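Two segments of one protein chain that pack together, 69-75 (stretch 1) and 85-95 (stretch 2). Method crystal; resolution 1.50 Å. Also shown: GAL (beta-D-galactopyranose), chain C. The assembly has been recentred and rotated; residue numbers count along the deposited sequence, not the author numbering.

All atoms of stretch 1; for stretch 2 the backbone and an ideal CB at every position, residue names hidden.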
# COMPACT_ATOMS: atom_id res chain seq x y z
N ASP A 69 3.70 -10.86 17.87
CA ASP A 69 4.13 -11.81 18.91
C ASP A 69 4.86 -13.05 18.37
O ASP A 69 5.57 -13.73 19.17
CB ASP A 69 2.94 -12.28 19.70
CG ASP A 69 2.31 -11.13 20.46
OD1 ASP A 69 3.04 -10.21 20.93
OD2 ASP A 69 1.09 -11.13 20.58
N ASP A 70 4.65 -13.39 17.07
CA ASP A 70 5.13 -14.70 16.62
C ASP A 70 5.30 -14.73 15.15
O ASP A 70 4.79 -13.82 14.45
CB ASP A 70 4.17 -15.81 17.09
CG ASP A 70 4.57 -16.37 18.44
OD1 ASP A 70 5.77 -16.80 18.63
OD2 ASP A 70 3.70 -16.36 19.31
N ILE A 71 5.95 -15.78 14.64
CA ILE A 71 6.03 -15.99 13.19
C ILE A 71 4.92 -16.98 12.77
O ILE A 71 4.89 -18.13 13.23
CB ILE A 71 7.38 -16.55 12.74
CG1 ILE A 71 8.48 -15.54 13.12
CG2 ILE A 71 7.32 -16.80 11.23
CD1 ILE A 71 9.88 -16.14 12.95
N VAL A 72 3.94 -16.51 11.99
CA VAL A 72 2.87 -17.42 11.52
C VAL A 72 3.41 -18.41 10.50
O VAL A 72 3.08 -19.60 10.54
CB VAL A 72 1.70 -16.63 10.94
CG1 VAL A 72 0.74 -17.53 10.12
CG2 VAL A 72 0.93 -15.93 12.06
N LEU A 73 4.25 -17.94 9.55
CA LEU A 73 4.92 -18.83 8.62
C LEU A 73 6.32 -18.36 8.33
O LEU A 73 6.54 -17.18 7.99
CB LEU A 73 4.14 -18.90 7.30
CG LEU A 73 4.86 -19.64 6.16
CD1 LEU A 73 5.15 -21.12 6.44
CD2 LEU A 73 4.04 -19.55 4.89
N HIS A 74 7.28 -19.28 8.54
CA HIS A 74 8.67 -19.07 8.16
C HIS A 74 8.86 -20.04 7.02
O HIS A 74 8.78 -21.26 7.22
CB HIS A 74 9.54 -19.43 9.39
CG HIS A 74 11.03 -19.58 9.09
ND1 HIS A 74 11.85 -18.50 8.98
CD2 HIS A 74 11.85 -20.70 8.99
CE1 HIS A 74 13.14 -18.90 8.83
NE2 HIS A 74 13.14 -20.27 8.81
N PHE A 75 9.09 -19.52 5.82
CA PHE A 75 9.29 -20.34 4.60
C PHE A 75 10.79 -20.24 4.28
O PHE A 75 11.28 -19.15 3.96
CB PHE A 75 8.42 -19.72 3.48
CG PHE A 75 8.68 -20.32 2.12
CD1 PHE A 75 7.92 -21.42 1.68
CD2 PHE A 75 9.68 -19.80 1.25
CE1 PHE A 75 8.12 -21.99 0.43
CE2 PHE A 75 9.87 -20.40 -0.01
CZ PHE A 75 9.09 -21.45 -0.42
N UNK A 85 12.02 -25.67 4.24
CA UNK A 85 11.50 -25.98 5.59
C UNK A 85 10.47 -24.92 5.92
O UNK A 85 10.80 -23.73 5.83
CB UNK A 85 12.61 -26.02 6.64
N UNK A 86 9.24 -25.31 6.23
CA UNK A 86 8.26 -24.37 6.75
C UNK A 86 8.08 -24.60 8.24
O UNK A 86 8.07 -25.73 8.73
CB UNK A 86 6.92 -24.51 6.02
N UNK A 87 7.99 -23.51 8.98
CA UNK A 87 7.69 -23.64 10.40
C UNK A 87 7.06 -22.36 10.89
O UNK A 87 6.71 -21.46 10.10
CB UNK A 87 8.95 -23.97 11.21
N UNK A 88 6.88 -22.28 12.19
CA UNK A 88 6.21 -21.13 12.81
C UNK A 88 6.65 -21.10 14.27
O UNK A 88 7.24 -22.09 14.77
CB UNK A 88 4.69 -21.22 12.68
N UNK A 89 6.37 -19.99 14.94
CA UNK A 89 6.61 -19.93 16.36
C UNK A 89 5.33 -19.67 17.14
O UNK A 89 4.36 -19.10 16.62
CB UNK A 89 7.65 -18.85 16.67
N UNK A 90 5.30 -20.14 18.38
CA UNK A 90 4.23 -19.78 19.29
C UNK A 90 4.86 -19.49 20.61
O UNK A 90 5.62 -20.32 21.11
CB UNK A 90 3.17 -20.88 19.40
N UNK A 91 4.58 -18.32 21.19
CA UNK A 91 5.26 -17.88 22.41
C UNK A 91 6.77 -17.82 22.20
O UNK A 91 7.53 -18.01 23.14
CB UNK A 91 4.93 -18.81 23.57
N UNK A 92 7.16 -17.61 20.94
CA UNK A 92 8.51 -17.41 20.53
C UNK A 92 9.32 -18.67 20.27
O UNK A 92 10.47 -18.58 19.84
CB UNK A 92 9.22 -16.57 21.59
N UNK A 93 8.74 -19.84 20.54
CA UNK A 93 9.43 -21.10 20.26
C UNK A 93 9.02 -21.76 18.94
O UNK A 93 7.83 -21.83 18.60
CB UNK A 93 9.18 -22.08 21.41
N UNK A 94 10.00 -22.26 18.19
CA UNK A 94 9.71 -23.00 16.97
C UNK A 94 8.87 -24.20 17.21
O UNK A 94 9.10 -24.97 18.17
CB UNK A 94 11.01 -23.43 16.28
N UNK A 95 7.97 -24.44 16.27
CA UNK A 95 7.08 -25.58 16.36
C UNK A 95 7.61 -26.70 15.46
O UNK A 95 8.82 -26.80 15.28
CB UNK A 95 5.65 -25.19 15.97
C1 GAL C . 16.44 -23.84 12.43
C2 GAL C . 17.08 -22.58 11.77
C3 GAL C . 16.15 -21.42 11.86
C4 GAL C . 14.79 -21.83 11.28
C5 GAL C . 14.30 -23.10 11.99
C6 GAL C . 12.92 -23.55 11.46
O2 GAL C . 18.28 -22.28 12.46
O3 GAL C . 16.66 -20.33 11.05
O4 GAL C . 14.90 -22.05 9.85
O5 GAL C . 15.20 -24.14 11.78
O6 GAL C . 12.53 -24.75 12.16

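Residues 73-75 of stretch 1 run antiparallel to residues 85-87, their N-to-C directions 169° apart and their axes 4.8 Å apart at closest approach. At position 85, CA-to-CB points sideways and the ideal CB has nothing of stretch 1 within 5.5 Å, so any strand-forming residue suits, a branched aliphatic among them. The residue is Val85.

Position 86 pairs with Phe75, its CB on the same face of the sheet as the Phe75 side chain and 3.8 Å from Leu73 CD1. An apolar or medium-sized polar side chain could lie here. Asn86 does so in the m rotamer, bringing OD1 to 3.2 Å from Phe75 CD1; that oxygen has no polar partner in the model.

Position 87 forms the hydrogen-bonded pair with His74: His74 N to position 87 O is 2.7 Å, and position 87 N to His74 O is 3.0 Å. CB lies on the His74 face, where the galactose also sits, so a polar side chain able to reach the sugar is attractive. Asn87 fits: its ND2 donates to GAL O6 at 2.9 Å, while His74 NE2 is hydrogen-bonded to GAL O4 at 2.7 Å. Asn87 ND2 also donates to the backbone O of position 95, at 2.9 Å.

At position 88 the ideal CB is only 3.1 Å from both Ile71 O and Val72 O, leaving little room around CB itself; a residue whose further atoms turn away from these oxygens would suit. In Ser88 the actual CB lies 3.3 Å from Ile71 O and Val72 O, and OG, in the p rotamer, donates to the side chain of position 95.

Position 89 donates its N to Ile71 O at 2.9 Å. Its ideal CB is 3.4 Å from Asp70 OD1 and 4.1 Å from Ile71 N, an acceptor and a donor together, so serine or threonine is well matched. Thr89, in the p rotamer, serves both: OG1 donates to Asp70 OD1 at 2.6 Å and accepts from Ile71 N at 2.9 Å.

Position 90 points away and opens a type I' turn ending at 93; many polar residues would do, and Ser90 is found. Positions 91 and 92 have phi of 58° and 85°, which favour glycine. Gly91 N donates to Asp70 OD2 at 2.9 Å and Gly92 N to Asp70 OD1 at 2.8 Å, so this one side chain ties the turn to stretch 1. Position 93 has ordinary strand angles and room for a CB; the residue is nevertheless Gly93.

At position 94 the ideal CB is beyond 5.5 Å of stretch 1, so only a long side chain could reach Ile71 and His74; GAL O6 lies nearer, 4.6 Å from that CB, and a broad flat ring could also cover the sugar. Trp94 does both: CH2 lies 3.8 Å from Ile71 CD1, its edge meets the His74 face, and one face of its own ring covers the galactose. At position 95 CA-to-CB points toward stretch 1, but none of its atoms lies within 5.5 Å of the ideal CB, so many side chains would fit. Gln95 accepts at OE1 from Ser88 OG, 2.7 Å away.

Stretch 2, residues 85-95: VNNSTSGGGWQ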
# COMPACT_ATOMS: atom_id res chain seq x y z
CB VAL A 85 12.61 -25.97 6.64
CG1 VAL A 85 12.00 -26.11 8.05
CG2 VAL A 85 13.56 -27.14 6.33
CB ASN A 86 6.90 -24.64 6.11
CG ASN A 86 6.84 -24.18 4.66
OD1 ASN A 86 7.57 -23.30 4.25
ND2 ASN A 86 5.90 -24.75 3.89
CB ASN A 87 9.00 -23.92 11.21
CG ASN A 87 8.79 -24.68 12.51
OD1 ASN A 87 7.66 -24.80 12.96
ND2 ASN A 87 9.86 -25.16 13.11
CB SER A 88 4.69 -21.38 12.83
OG SER A 88 4.35 -22.66 13.43
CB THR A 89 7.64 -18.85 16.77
OG1 THR A 89 7.13 -17.52 16.58
CG2 THR A 89 8.97 -19.02 16.03
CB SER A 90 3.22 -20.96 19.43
OG SER A 90 2.18 -20.65 20.36
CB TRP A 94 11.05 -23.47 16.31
CG TRP A 94 11.90 -22.36 15.71
CD1 TRP A 94 13.18 -21.94 16.11
CD2 TRP A 94 11.53 -21.51 14.59
NE1 TRP A 94 13.61 -20.89 15.32
CE2 TRP A 94 12.67 -20.58 14.39
CE3 TRP A 94 10.40 -21.43 13.74
CZ2 TRP A 94 12.64 -19.58 13.40
CZ3 TRP A 94 10.39 -20.44 12.75
CH2 TRP A 94 11.52 -19.56 12.55
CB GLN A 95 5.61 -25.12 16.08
CG GLN A 95 5.21 -24.10 17.16
CD GLN A 95 3.80 -23.55 16.93
OE1 GLN A 95 3.58 -22.82 15.98
NE2 GLN A 95 2.89 -23.90 17.81
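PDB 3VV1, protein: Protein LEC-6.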